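Local coordinates for protein chromatin structure-remodeling complex subunit RSC2 (Saccharomyces cerevisiae, PDB 4BB7) that serves as a subunit of the ATP-dependent RSC chromatin-remodelling complex, contributing a BAH domain that binds histone H3, at residues G30-L35 with C104-F109; R36-P41 with S196-P201; R188-T193 with V203-M208. All coordinates share one frame; numbering follows the deposited sequence.

Interaction 1 of 3, residues G30-L35 with C104-F109; sequences GDWALL and CYVIHF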
ATOM      1  N   GLY A  30      -9.288 -15.413  -1.512  1.00 28.91           N
ATOM      2  CA  GLY A  30     -10.616 -15.831  -1.109  1.00 31.40           C
ATOM      3  C   GLY A  30     -10.567 -16.638   0.170  1.00 36.15           C
ATOM      4  O   GLY A  30     -11.603 -17.030   0.710  1.00 31.55           O
ATOM      5  N   ASP A  31      -9.350 -16.879   0.654  1.00 34.68           N
ATOM      6  CA  ASP A  31      -9.134 -17.661   1.866  1.00 35.62           C
ATOM      7  C   ASP A  31      -9.315 -16.832   3.130  1.00 37.34           C
ATOM      8  O   ASP A  31      -8.894 -15.676   3.192  1.00 39.71           O
ATOM      9  CB  ASP A  31      -7.725 -18.252   1.866  1.00 41.49           C
ATOM     10  CG  ASP A  31      -7.727 -19.763   1.826  1.00 42.57           C
ATOM     11  OD1 ASP A  31      -8.796 -20.363   2.067  1.00 40.12           O
ATOM     12  OD2 ASP A  31      -6.654 -20.348   1.565  1.00 42.50           O
ATOM     13  N   TRP A  32      -9.934 -17.432   4.142  1.00 34.57           N
ATOM     14  CA  TRP A  32     -10.010 -16.815   5.461  1.00 35.04           C
ATOM     15  C   TRP A  32      -8.796 -17.234   6.285  1.00 34.08           C
ATOM     16  O   TRP A  32      -8.469 -18.418   6.358  1.00 34.14           O
ATOM     17  CB  TRP A  32     -11.294 -17.232   6.179  1.00 31.29           C
ATOM     18  CG  TRP A  32     -12.548 -16.856   5.453  1.00 31.10           C
ATOM     19  CD1 TRP A  32     -13.290 -17.653   4.632  1.00 34.40           C
ATOM     20  CD2 TRP A  32     -13.213 -15.587   5.489  1.00 33.41           C
ATOM     21  NE1 TRP A  32     -14.378 -16.961   4.151  1.00 32.48           N
ATOM     22  CE2 TRP A  32     -14.353 -15.690   4.663  1.00 35.18           C
ATOM     23  CE3 TRP A  32     -12.957 -14.376   6.137  1.00 34.20           C
ATOM     24  CZ2 TRP A  32     -15.233 -14.626   4.467  1.00 26.78           C
ATOM     25  CZ3 TRP A  32     -13.838 -13.320   5.943  1.00 34.63           C
ATOM     26  CH2 TRP A  32     -14.960 -13.454   5.115  1.00 30.70           C
ATOM     27  N   ALA A  33      -8.121 -16.272   6.903  1.00 34.16           N
ATOM     28  CA  ALA A  33      -6.942 -16.599   7.698  1.00 37.17           C
ATOM     29  C   ALA A  33      -6.716 -15.663   8.879  1.00 34.82           C
ATOM     30  O   ALA A  33      -7.441 -14.684   9.070  1.00 34.02           O
ATOM     31  CB  ALA A  33      -5.699 -16.652   6.817  1.00 34.11           C
ATOM     32  N   LEU A  34      -5.696 -15.986   9.666  1.00 27.99           N
ATOM     33  CA  LEU A  34      -5.327 -15.202  10.833  1.00 28.61           C
ATOM     34  C   LEU A  34      -3.999 -14.486  10.586  1.00 31.70           C
ATOM     35  O   LEU A  34      -3.024 -15.089  10.124  1.00 26.42           O
ATOM     36  CB  LEU A  34      -5.215 -16.109  12.058  1.00 28.53           C
ATOM     37  CG  LEU A  34      -6.363 -17.098  12.268  1.00 29.06           C
ATOM     38  CD1 LEU A  34      -6.013 -18.123  13.343  1.00 24.70           C
ATOM     39  CD2 LEU A  34      -7.650 -16.363  12.615  1.00 26.39           C
ATOM     40  N   LEU A  35      -3.964 -13.196  10.895  1.00 27.13           N
ATOM     41  CA  LEU A  35      -2.754 -12.408  10.712  1.00 30.68           C
ATOM     42  C   LEU A  35      -2.236 -11.925  12.056  1.00 30.06           C
ATOM     43  O   LEU A  35      -3.021 -11.566  12.936  1.00 30.72           O
ATOM     44  CB  LEU A  35      -3.020 -11.224   9.778  1.00 27.08           C
ATOM     45  CG  LEU A  35      -3.239 -11.604   8.312  1.00 28.58           C
ATOM     46  CD1 LEU A  35      -4.067 -10.560   7.581  1.00 26.18           C
ATOM     47  CD2 LEU A  35      -1.903 -11.839   7.613  1.00 25.59           C
ATOM     48  N   CYS A 104      -8.395 -19.908   9.101  1.00 28.85           N
ATOM     49  CA  CYS A 104      -9.644 -19.881   9.849  1.00 31.24           C
ATOM     50  C   CYS A 104     -10.802 -19.911   8.866  1.00 25.55           C
ATOM     51  O   CYS A 104     -10.603 -20.114   7.668  1.00 26.60           O
ATOM     52  CB  CYS A 104      -9.734 -18.640  10.747  1.00 31.59           C
ATOM     53  SG  CYS A 104     -10.272 -17.111   9.922  1.00 34.23           S
ATOM     54  N   TYR A 105     -12.010 -19.708   9.374  1.00 29.59           N
ATOM     55  CA  TYR A 105     -13.182 -19.629   8.515  1.00 34.36           C
ATOM     56  C   TYR A 105     -14.239 -18.692   9.089  1.00 30.87           C
ATOM     57  O   TYR A 105     -14.623 -18.815  10.252  1.00 30.07           O
ATOM     58  CB  TYR A 105     -13.775 -21.019   8.280  1.00 25.51           C
ATOM     59  CG  TYR A 105     -14.746 -21.068   7.124  1.00 29.49           C
ATOM     60  CD1 TYR A 105     -14.291 -21.194   5.821  1.00 32.44           C
ATOM     61  CD2 TYR A 105     -16.114 -20.978   7.335  1.00 29.09           C
ATOM     62  CE1 TYR A 105     -15.171 -21.237   4.758  1.00 33.49           C
ATOM     63  CE2 TYR A 105     -17.002 -21.020   6.277  1.00 30.84           C
ATOM     64  CZ  TYR A 105     -16.524 -21.151   4.991  1.00 36.59           C
ATOM     65  OH  TYR A 105     -17.400 -21.193   3.932  1.00 41.43           O
ATOM     66  N   VAL A 106     -14.696 -17.752   8.269  1.00 27.20           N
ATOM     67  CA  VAL A 106     -15.787 -16.863   8.650  1.00 31.34           C
ATOM     68  C   VAL A 106     -17.047 -17.232   7.874  1.00 33.43           C
ATOM     69  O   VAL A 106     -17.038 -17.256   6.640  1.00 36.01           O
ATOM     70  CB  VAL A 106     -15.436 -15.383   8.386  1.00 33.78           C
ATOM     71  CG1 VAL A 106     -16.635 -14.489   8.681  1.00 28.38           C
ATOM     72  CG2 VAL A 106     -14.231 -14.962   9.218  1.00 31.36           C
ATOM     73  N   ILE A 107     -18.126 -17.526   8.597  1.00 27.23           N
ATOM     74  CA  ILE A 107     -19.395 -17.892   7.971  1.00 32.57           C
ATOM     75  C   ILE A 107     -20.436 -16.775   8.105  1.00 31.12           C
ATOM     76  O   ILE A 107     -20.421 -16.006   9.067  1.00 26.59           O
ATOM     77  CB  ILE A 107     -19.958 -19.214   8.548  1.00 28.22           C
ATOM     78  CG1 ILE A 107     -21.088 -19.752   7.668  1.00 29.51           C
ATOM     79  CG2 ILE A 107     -20.441 -19.021   9.974  1.00 29.56           C
ATOM     80  CD1 ILE A 107     -21.635 -21.084   8.128  1.00 29.04           C
ATOM     81  N   HIS A 108     -21.332 -16.690   7.125  1.00 29.34           N
ATOM     82  CA  HIS A 108     -22.383 -15.680   7.126  1.00 28.03           C
ATOM     83  C   HIS A 108     -23.547 -16.096   8.025  1.00 29.98           C
ATOM     84  O   HIS A 108     -24.106 -17.182   7.868  1.00 30.03           O
ATOM     85  CB  HIS A 108     -22.877 -15.437   5.700  1.00 26.03           C
ATOM     86  CG  HIS A 108     -23.854 -14.310   5.586  1.00 31.73           C
ATOM     87  ND1 HIS A 108     -24.975 -14.373   4.786  1.00 26.81           N
ATOM     88  CD2 HIS A 108     -23.879 -13.089   6.173  1.00 27.09           C
ATOM     89  CE1 HIS A 108     -25.647 -13.240   4.885  1.00 29.61           C
ATOM     90  NE2 HIS A 108     -25.003 -12.444   5.721  1.00 25.18           N
ATOM     91  N   PHE A 109     -23.916 -15.228   8.962  1.00 28.48           N
ATOM     92  CA  PHE A 109     -24.942 -15.564   9.948  1.00 31.66           C
ATOM     93  C   PHE A 109     -26.177 -16.229   9.353  1.00 30.51           C
ATOM     94  O   PHE A 109     -26.646 -17.246   9.858  1.00 34.00           O
ATOM     95  CB  PHE A 109     -25.371 -14.337  10.751  1.00 32.87           C
ATOM     96  CG  PHE A 109     -26.511 -14.606  11.694  1.00 32.16           C
ATOM     97  CD1 PHE A 109     -26.339 -15.444  12.789  1.00 28.30           C
ATOM     98  CD2 PHE A 109     -27.753 -14.027  11.488  1.00 29.36           C
ATOM     99  CE1 PHE A 109     -27.387 -15.698  13.662  1.00 31.00           C
ATOM    100  CE2 PHE A 109     -28.807 -14.276  12.357  1.00 28.95           C
ATOM    101  CZ  PHE A 109     -28.624 -15.113  13.444  1.00 31.06           C
TER
HETATM  102  O   HOH W   1     -17.669 -17.579   4.002  1.00 32.13           O
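V106 lies over one face of the W32 indole: its CB sits 3.5 Å from the centroid of the six-membered ring and 11° off the ring normal, which meets the geometry of a CH-pi contact. The CG2 branch of V106 reaches toward the rim, 3.4 Å from W32 CE3. On the five-membered side, the indole turns its edge toward the face of Y105 in a T-shaped pair, with centroids 5.2 Å apart and planes at 67°. W32 CG stands anti to its carbonyl carbon (chi1 -60°), and this carries the ring over the strand bearing V106. Further along, L34 CD2 packs 3.6 Å from C104 CB.

One backbone bond accompanies this register. C104 N donates to W32 O at 3.1 Å in a nearly straight bond, although the donor stands above the carbonyl plane. Strands 32-35 and 100-108 are antiparallel neighbours in the six-stranded sheet of the BAH domain. Around them, Y67 meets W32 edge-to-face, strand 45-54 contributes V46 against C104 and V106, and R111 binds Y105 OH.

A water donates to V106 O at 2.7 Å and accepts only a weak bond from W32 NE1. The indole is therefore positioned chiefly by apolar and aromatic contacts, while the firm directional bond across the contact belongs to the backbone.

Interaction 2 of 3, residues R36-P41 with S196-P201; sequences RNQNDP and SPDAPP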
ATOM      1  N   ARG A  36      -0.918 -11.928  12.216  1.00 27.31           N
ATOM      2  CA  ARG A  36      -0.307 -11.485  13.459  1.00 26.42           C
ATOM      3  C   ARG A  36      -0.762 -10.072  13.798  1.00 27.49           C
ATOM      4  O   ARG A  36      -0.633  -9.157  12.991  1.00 26.71           O
ATOM      5  CB  ARG A  36       1.218 -11.545  13.367  1.00 26.80           C
ATOM      6  CG  ARG A  36       1.926 -11.276  14.691  1.00 37.56           C
ATOM      7  CD  ARG A  36       1.649 -12.378  15.705  1.00 32.82           C
ATOM      8  NE  ARG A  36       2.387 -13.599  15.391  1.00 40.74           N
ATOM      9  CZ  ARG A  36       2.296 -14.733  16.081  1.00 38.54           C
ATOM     10  NH1 ARG A  36       1.487 -14.818  17.131  1.00 33.16           N
ATOM     11  NH2 ARG A  36       3.014 -15.787  15.716  1.00 35.43           N
ATOM     12  N   ASN A  37      -1.314  -9.906  14.993  1.00 31.14           N
ATOM     13  CA  ASN A  37      -1.779  -8.602  15.442  1.00 34.27           C
ATOM     14  C   ASN A  37      -0.779  -7.976  16.407  1.00 30.25           C
ATOM     15  O   ASN A  37      -0.542  -8.504  17.495  1.00 30.95           O
ATOM     16  CB  ASN A  37      -3.159  -8.724  16.094  1.00 28.48           C
ATOM     17  CG  ASN A  37      -3.638  -7.419  16.699  1.00 34.18           C
ATOM     18  OD1 ASN A  37      -3.159  -6.340  16.346  1.00 36.41           O
ATOM     19  ND2 ASN A  37      -4.592  -7.512  17.616  1.00 32.71           N
ATOM     20  N   GLN A  38      -0.195  -6.853  16.001  1.00 29.03           N
ATOM     21  CA  GLN A  38       0.860  -6.201  16.779  1.00 30.90           C
ATOM     22  C   GLN A  38       0.344  -5.542  18.054  1.00 32.02           C
ATOM     23  O   GLN A  38       1.131  -5.027  18.848  1.00 35.19           O
ATOM     24  CB  GLN A  38       1.590  -5.160  15.935  1.00 34.47           C
ATOM     25  CG  GLN A  38       2.146  -5.689  14.631  1.00 35.58           C
ATOM     26  CD  GLN A  38       2.598  -4.575  13.714  1.00 35.36           C
ATOM     27  OE1 GLN A  38       2.778  -3.435  14.147  1.00 39.11           O
ATOM     28  NE2 GLN A  38       2.777  -4.894  12.437  1.00 37.23           N
ATOM     29  N   ASN A  39      -0.972  -5.538  18.239  1.00 26.83           N
ATOM     30  CA  ASN A  39      -1.549  -5.078  19.498  1.00 30.81           C
ATOM     31  C   ASN A  39      -1.754  -6.225  20.488  1.00 36.26           C
ATOM     32  O   ASN A  39      -1.809  -6.008  21.698  1.00 42.00           O
ATOM     33  CB  ASN A  39      -2.863  -4.318  19.267  1.00 29.39           C
ATOM     34  CG  ASN A  39      -2.636  -2.882  18.813  1.00 34.14           C
ATOM     35  OD1 ASN A  39      -1.578  -2.299  19.052  1.00 36.02           O
ATOM     36  ND2 ASN A  39      -3.636  -2.302  18.162  1.00 34.08           N
ATOM     37  N   ASP A  40      -1.851  -7.446  19.966  1.00 36.77           N
ATOM     38  CA  ASP A  40      -2.059  -8.637  20.793  1.00 34.04           C
ATOM     39  C   ASP A  40      -1.606  -9.893  20.050  1.00 34.99           C
ATOM     40  O   ASP A  40      -2.281 -10.352  19.127  1.00 28.22           O
ATOM     41  CB  ASP A  40      -3.533  -8.764  21.184  1.00 33.20           C
ATOM     42  CG  ASP A  40      -3.776  -9.867  22.199  1.00 34.07           C
ATOM     43  OD1 ASP A  40      -2.886 -10.725  22.392  1.00 34.78           O
ATOM     44  OD2 ASP A  40      -4.869  -9.877  22.801  1.00 32.05           O
ATOM     45  N   PRO A  41      -0.459 -10.458  20.459  1.00 35.69           N
ATOM     46  CA  PRO A  41       0.171 -11.582  19.760  1.00 38.63           C
ATOM     47  C   PRO A  41      -0.601 -12.891  19.896  1.00 35.97           C
ATOM     48  O   PRO A  41      -0.193 -13.896  19.314  1.00 39.55           O
ATOM     49  CB  PRO A  41       1.536 -11.710  20.453  1.00 36.01           C
ATOM     50  CG  PRO A  41       1.736 -10.414  21.176  1.00 35.68           C
ATOM     51  CD  PRO A  41       0.366  -9.987  21.583  1.00 36.92           C
ATOM     52  N   SER A 196      -0.881   0.060  17.542  1.00 30.07           N
ATOM     53  CA  SER A 196      -0.188   0.085  16.268  1.00 34.80           C
ATOM     54  C   SER A 196      -1.176   0.481  15.177  1.00 38.98           C
ATOM     55  O   SER A 196      -2.328   0.040  15.190  1.00 32.23           O
ATOM     56  CB  SER A 196       0.408  -1.283  15.954  1.00 30.78           C
ATOM     57  OG  SER A 196       0.811  -1.347  14.599  1.00 33.60           O
ATOM     58  N   PRO A 197      -0.734   1.333  14.240  1.00 35.95           N
ATOM     59  CA  PRO A 197      -1.547   1.692  13.075  1.00 33.59           C
ATOM     60  C   PRO A 197      -1.549   0.554  12.056  1.00 36.10           C
ATOM     61  O   PRO A 197      -2.463   0.452  11.235  1.00 35.18           O
ATOM     62  CB  PRO A 197      -0.822   2.917  12.513  1.00 39.63           C
ATOM     63  CG  PRO A 197       0.594   2.737  12.930  1.00 33.93           C
ATOM     64  CD  PRO A 197       0.543   2.068  14.275  1.00 39.70           C
ATOM     65  N   ASP A 198      -0.525  -0.293  12.119  1.00 37.02           N
ATOM     66  CA  ASP A 198      -0.462  -1.494  11.295  1.00 38.26           C
ATOM     67  C   ASP A 198      -1.327  -2.594  11.903  1.00 36.15           C
ATOM     68  O   ASP A 198      -1.080  -3.777  11.678  1.00 38.78           O
ATOM     69  CB  ASP A 198       0.978  -2.003  11.196  1.00 38.55           C
ATOM     70  CG  ASP A 198       1.959  -0.911  10.839  1.00 46.12           C
ATOM     71  OD1 ASP A 198       1.558   0.047  10.146  1.00 53.29           O
ATOM     72  OD2 ASP A 198       3.135  -1.015  11.250  1.00 50.10           O
ATOM     73  N   ALA A 199      -2.331  -2.199  12.681  1.00 34.31           N
ATOM     74  CA  ALA A 199      -3.171  -3.157  13.388  1.00 35.93           C
ATOM     75  C   ALA A 199      -4.521  -2.556  13.759  1.00 33.87           C
ATOM     76  O   ALA A 199      -4.655  -1.341  13.864  1.00 36.44           O
ATOM     77  CB  ALA A 199      -2.459  -3.651  14.637  1.00 35.09           C
ATOM     78  N   PRO A 200      -5.530  -3.413  13.961  1.00 33.83           N
ATOM     79  CA  PRO A 200      -6.840  -2.953  14.430  1.00 32.98           C
ATOM     80  C   PRO A 200      -6.682  -2.233  15.763  1.00 33.10           C
ATOM     81  O   PRO A 200      -5.608  -2.309  16.358  1.00 27.55           O
ATOM     82  CB  PRO A 200      -7.618  -4.260  14.625  1.00 28.24           C
ATOM     83  CG  PRO A 200      -6.942  -5.244  13.736  1.00 32.48           C
ATOM     84  CD  PRO A 200      -5.491  -4.872  13.764  1.00 29.36           C
ATOM     85  N   PRO A 201      -7.736  -1.550  16.234  1.00 30.17           N
ATOM     86  CA  PRO A 201      -7.640  -0.791  17.485  1.00 30.98           C
ATOM     87  C   PRO A 201      -7.217  -1.674  18.654  1.00 31.05           C
ATOM     88  O   PRO A 201      -7.559  -2.858  18.680  1.00 26.70           O
ATOM     89  CB  PRO A 201      -9.075  -0.292  17.702  1.00 35.28           C
ATOM     90  CG  PRO A 201      -9.691  -0.295  16.347  1.00 33.15           C
ATOM     91  CD  PRO A 201      -9.083  -1.472  15.643  1.00 29.43           C
TER
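Three hydrogen bonds cross between the loops 36-41 and 196-201, and N39 takes part in two. N39 OD1 accepts from S196 N at 2.9 Å, with the donor in the carbonyl plane on a lone pair and the N-H nearly straight at 168°. From the other end of the same amide, ND2 gives P200 O a weak, bent bond. The third uses Q38, whose chain is extended beyond CG: its OE1 receives S196 OG at 2.9 Å, the hydroxyl lying above the amide plane.

Residues 37-40 form a type I beta turn, closed by D40 N to N37 O at 3.0 Å. Superposed on it is an Asx turn, in which N37 OD1 accepts from N39 N at 3.0 Å. This loop joins strands 32-35 and 45-54 of the BAH sheet. An alanine at N39 would probably loosen the two loops, since it removes both the acceptor for S196 N and the donor to P200 O.

The remaining contacts are van der Waals approaches of carbon to polar amide atoms. A199 CB lies 3.3 Å from N37 OD1, and P200 CD approaches that oxygen tip to tip. Q38 NE2 passes 3.6 Å from D198 CB, its amide plane turned 79° from the carboxylate. Beyond the pair, W66 and Y68 of strand 60-68 pack against P200.

Interaction 3 of 3, residues R188-T193 with V203-M208; sequences RVPEPT and VGAVYM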
ATOM      1  N   ARG A 188     -22.096  11.699  23.526  1.00 28.96           N
ATOM      2  CA  ARG A 188     -21.635  11.504  22.157  1.00 29.18           C
ATOM      3  C   ARG A 188     -20.921  10.170  21.991  1.00 34.40           C
ATOM      4  O   ARG A 188     -20.323   9.649  22.935  1.00 32.10           O
ATOM      5  CB  ARG A 188     -20.714  12.647  21.733  1.00 30.15           C
ATOM      6  CG  ARG A 188     -21.451  13.936  21.423  1.00 43.33           C
ATOM      7  CD  ARG A 188     -20.499  15.108  21.328  1.00 46.85           C
ATOM      8  NE  ARG A 188     -21.173  16.326  20.892  1.00 46.30           N
ATOM      9  CZ  ARG A 188     -20.614  17.530  20.911  1.00 54.31           C
ATOM     10  NH1 ARG A 188     -19.371  17.678  21.354  1.00 57.73           N
ATOM     11  NH2 ARG A 188     -21.298  18.590  20.494  1.00 54.45           N
ATOM     12  N   VAL A 189     -20.998   9.618  20.786  1.00 33.92           N
ATOM     13  CA  VAL A 189     -20.324   8.369  20.472  1.00 33.13           C
ATOM     14  C   VAL A 189     -18.825   8.565  20.603  1.00 28.06           C
ATOM     15  O   VAL A 189     -18.255   9.432  19.944  1.00 34.15           O
ATOM     16  CB  VAL A 189     -20.635   7.909  19.041  1.00 31.19           C
ATOM     17  CG1 VAL A 189     -20.065   6.514  18.801  1.00 29.12           C
ATOM     18  CG2 VAL A 189     -22.137   7.933  18.795  1.00 30.87           C
ATOM     19  N   PRO A 190     -18.183   7.754  21.456  1.00 26.48           N
ATOM     20  CA  PRO A 190     -16.752   7.850  21.761  1.00 25.48           C
ATOM     21  C   PRO A 190     -15.883   7.249  20.663  1.00 29.37           C
ATOM     22  O   PRO A 190     -16.383   6.527  19.801  1.00 31.16           O
ATOM     23  CB  PRO A 190     -16.623   7.018  23.036  1.00 22.49           C
ATOM     24  CG  PRO A 190     -17.671   5.970  22.883  1.00 25.16           C
ATOM     25  CD  PRO A 190     -18.827   6.640  22.178  1.00 30.40           C
ATOM     26  N   GLU A 191     -14.588   7.546  20.703  1.00 33.71           N
ATOM     27  CA  GLU A 191     -13.650   7.031  19.713  1.00 29.90           C
ATOM     28  C   GLU A 191     -12.854   5.861  20.281  1.00 28.68           C
ATOM     29  O   GLU A 191     -12.591   5.805  21.483  1.00 30.61           O
ATOM     30  CB  GLU A 191     -12.697   8.141  19.259  1.00 35.12           C
ATOM     31  CG  GLU A 191     -13.385   9.333  18.606  1.00 32.37           C
ATOM     32  CD  GLU A 191     -13.804   9.056  17.173  1.00 43.22           C
ATOM     33  OE1 GLU A 191     -12.988   8.484  16.417  1.00 40.43           O
ATOM     34  OE2 GLU A 191     -14.946   9.408  16.803  1.00 43.82           O
ATOM     35  N   PRO A 192     -12.461   4.918  19.416  1.00 30.76           N
ATOM     36  CA  PRO A 192     -11.624   3.807  19.876  1.00 28.63           C
ATOM     37  C   PRO A 192     -10.209   4.300  20.145  1.00 31.91           C
ATOM     38  O   PRO A 192      -9.848   5.395  19.717  1.00 26.54           O
ATOM     39  CB  PRO A 192     -11.612   2.870  18.669  1.00 28.94           C
ATOM     40  CG  PRO A 192     -11.741   3.792  17.500  1.00 17.41           C
ATOM     41  CD  PRO A 192     -12.703   4.861  17.963  1.00 30.17           C
ATOM     42  N   THR A 193      -9.407   3.506  20.841  1.00 31.02           N
ATOM     43  CA  THR A 193      -8.012   3.878  20.999  1.00 36.30           C
ATOM     44  C   THR A 193      -7.142   3.026  20.092  1.00 32.33           C
ATOM     45  O   THR A 193      -7.337   1.816  19.978  1.00 27.70           O
ATOM     46  CB  THR A 193      -7.533   3.801  22.456  1.00 34.44           C
ATOM     47  OG1 THR A 193      -6.151   4.177  22.519  1.00 40.42           O
ATOM     48  CG2 THR A 193      -7.700   2.404  22.997  1.00 30.68           C
ATOM     49  N   VAL A 203      -8.325  -1.313  21.607  1.00 27.59           N
ATOM     50  CA  VAL A 203      -9.590  -1.567  22.285  1.00 26.87           C
ATOM     51  C   VAL A 203     -10.628  -0.518  21.898  1.00 29.47           C
ATOM     52  O   VAL A 203     -10.298   0.653  21.705  1.00 27.77           O
ATOM     53  CB  VAL A 203      -9.427  -1.592  23.820  1.00 28.69           C
ATOM     54  CG1 VAL A 203      -8.949  -0.244  24.327  1.00 25.05           C
ATOM     55  CG2 VAL A 203     -10.736  -1.989  24.495  1.00 22.86           C
ATOM     56  N   GLY A 204     -11.879  -0.948  21.773  1.00 26.20           N
ATOM     57  CA  GLY A 204     -12.960  -0.049  21.419  1.00 29.62           C
ATOM     58  C   GLY A 204     -13.566   0.593  22.651  1.00 27.66           C
ATOM     59  O   GLY A 204     -13.016   0.489  23.747  1.00 27.05           O
ATOM     60  N   ALA A 205     -14.703   1.258  22.475  1.00 23.62           N
ATOM     61  CA  ALA A 205     -15.366   1.933  23.583  1.00 27.13           C
ATOM     62  C   ALA A 205     -16.846   1.585  23.637  1.00 29.57           C
ATOM     63  O   ALA A 205     -17.415   1.090  22.660  1.00 25.98           O
ATOM     64  CB  ALA A 205     -15.183   3.439  23.476  1.00 21.94           C
ATOM     65  N   VAL A 206     -17.462   1.851  24.784  1.00 27.88           N
ATOM     66  CA  VAL A 206     -18.891   1.627  24.947  1.00 27.44           C
ATOM     67  C   VAL A 206     -19.576   2.879  25.481  1.00 29.74           C
ATOM     68  O   VAL A 206     -18.981   3.649  26.234  1.00 26.57           O
ATOM     69  CB  VAL A 206     -19.178   0.443  25.887  1.00 26.08           C
ATOM     70  CG1 VAL A 206     -18.680  -0.854  25.273  1.00 27.05           C
ATOM     71  CG2 VAL A 206     -18.537   0.676  27.241  1.00 28.70           C
ATOM     72  N   TYR A 207     -20.826   3.078  25.080  1.00 26.80           N
ATOM     73  CA  TYR A 207     -21.599   4.226  25.531  1.00 25.08           C
ATOM     74  C   TYR A 207     -23.060   3.853  25.798  1.00 27.33           C
ATOM     75  O   TYR A 207     -23.493   2.744  25.494  1.00 25.72           O
ATOM     76  CB  TYR A 207     -21.507   5.360  24.513  1.00 29.43           C
ATOM     77  CG  TYR A 207     -22.065   5.019  23.152  1.00 26.75           C
ATOM     78  CD1 TYR A 207     -21.372   4.185  22.286  1.00 29.88           C
ATOM     79  CD2 TYR A 207     -23.279   5.541  22.728  1.00 28.00           C
ATOM     80  CE1 TYR A 207     -21.873   3.873  21.039  1.00 28.58           C
ATOM     81  CE2 TYR A 207     -23.789   5.238  21.479  1.00 30.10           C
ATOM     82  CZ  TYR A 207     -23.081   4.402  20.641  1.00 30.67           C
ATOM     83  OH  TYR A 207     -23.582   4.090  19.399  1.00 36.80           O
ATOM     84  N   MET A 208     -23.816   4.787  26.366  1.00 30.37           N
ATOM     85  CA  MET A 208     -25.198   4.517  26.755  1.00 29.15           C
ATOM     86  C   MET A 208     -26.197   5.083  25.744  1.00 33.11           C
ATOM     87  O   MET A 208     -25.925   6.074  25.069  1.00 31.92           O
ATOM     88  CB  MET A 208     -25.474   5.078  28.157  1.00 31.05           C
ATOM     89  CG  MET A 208     -26.455   4.250  28.989  1.00 34.66           C
ATOM     90  SD  MET A 208     -26.618   4.805  30.704  1.00 37.58           S
ATOM     91  CE  MET A 208     -24.995   4.415  31.352  1.00 31.14           C
TER
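Y207 stands with CG in the crowded position between its backbone N and carbonyl carbon (chi1 62°), which lifts the ring toward segment 188-193. Its CB starts 3.8 Å from P190 CD. At the next atom the same methylene is slightly nearer to CG, and it comes closest at CD1, 3.5 Å away. The proline and the tyrosine cross at about a right angle. Farther out the partner changes to V189: CE1 meets V189 CG1 at 3.9 Å, and CZ lies about equally far from both valine methyls. The end of the ring, OH included, is approached by V189 CG2 at 4.1 Å.

The two segments run antiparallel, their end-to-end directions 163° apart, but they share a single beta bridge, the hydrogen-bonded pair T193 and V203. There T193 N donates to V203 O at 3.1 Å, the donor lying nearly along the C=O axis. P190 and P192 have no N-H to offer across the gap. On its other side, 203-208 is bonded through backbone atoms to E71, H75 and V77, and strand 206-207 pairs in parallel with strand 75-76.

Between the bridge and the tyrosine, A205 CB packs 3.6 Å from P190 CG. Beside the bridge, T193 CG2 meets V203 CG1.

Interaction 1 is buried, its centre about 9 Å from that of the chain, whereas interaction 2 is partly buried and interaction 3 lies at the surface. Their chemistry follows: aromatic and aliphatic packing in the BAH sheet, side-chain amides and a hydroxyl between loops, then prolines and a tyrosine beside one backbone bridge. Interactions 1 and 2 share no contact but adjoin in sequence, as 36-41 continues directly from 30-35. Interactions 2 and 3 both draw on the chain between strands 166-172 and 206-207, and they touch where P201 CB packs 3.6 Å from T193 O. Interaction 3 stays about 14 Å from interaction 1 at the nearest atoms.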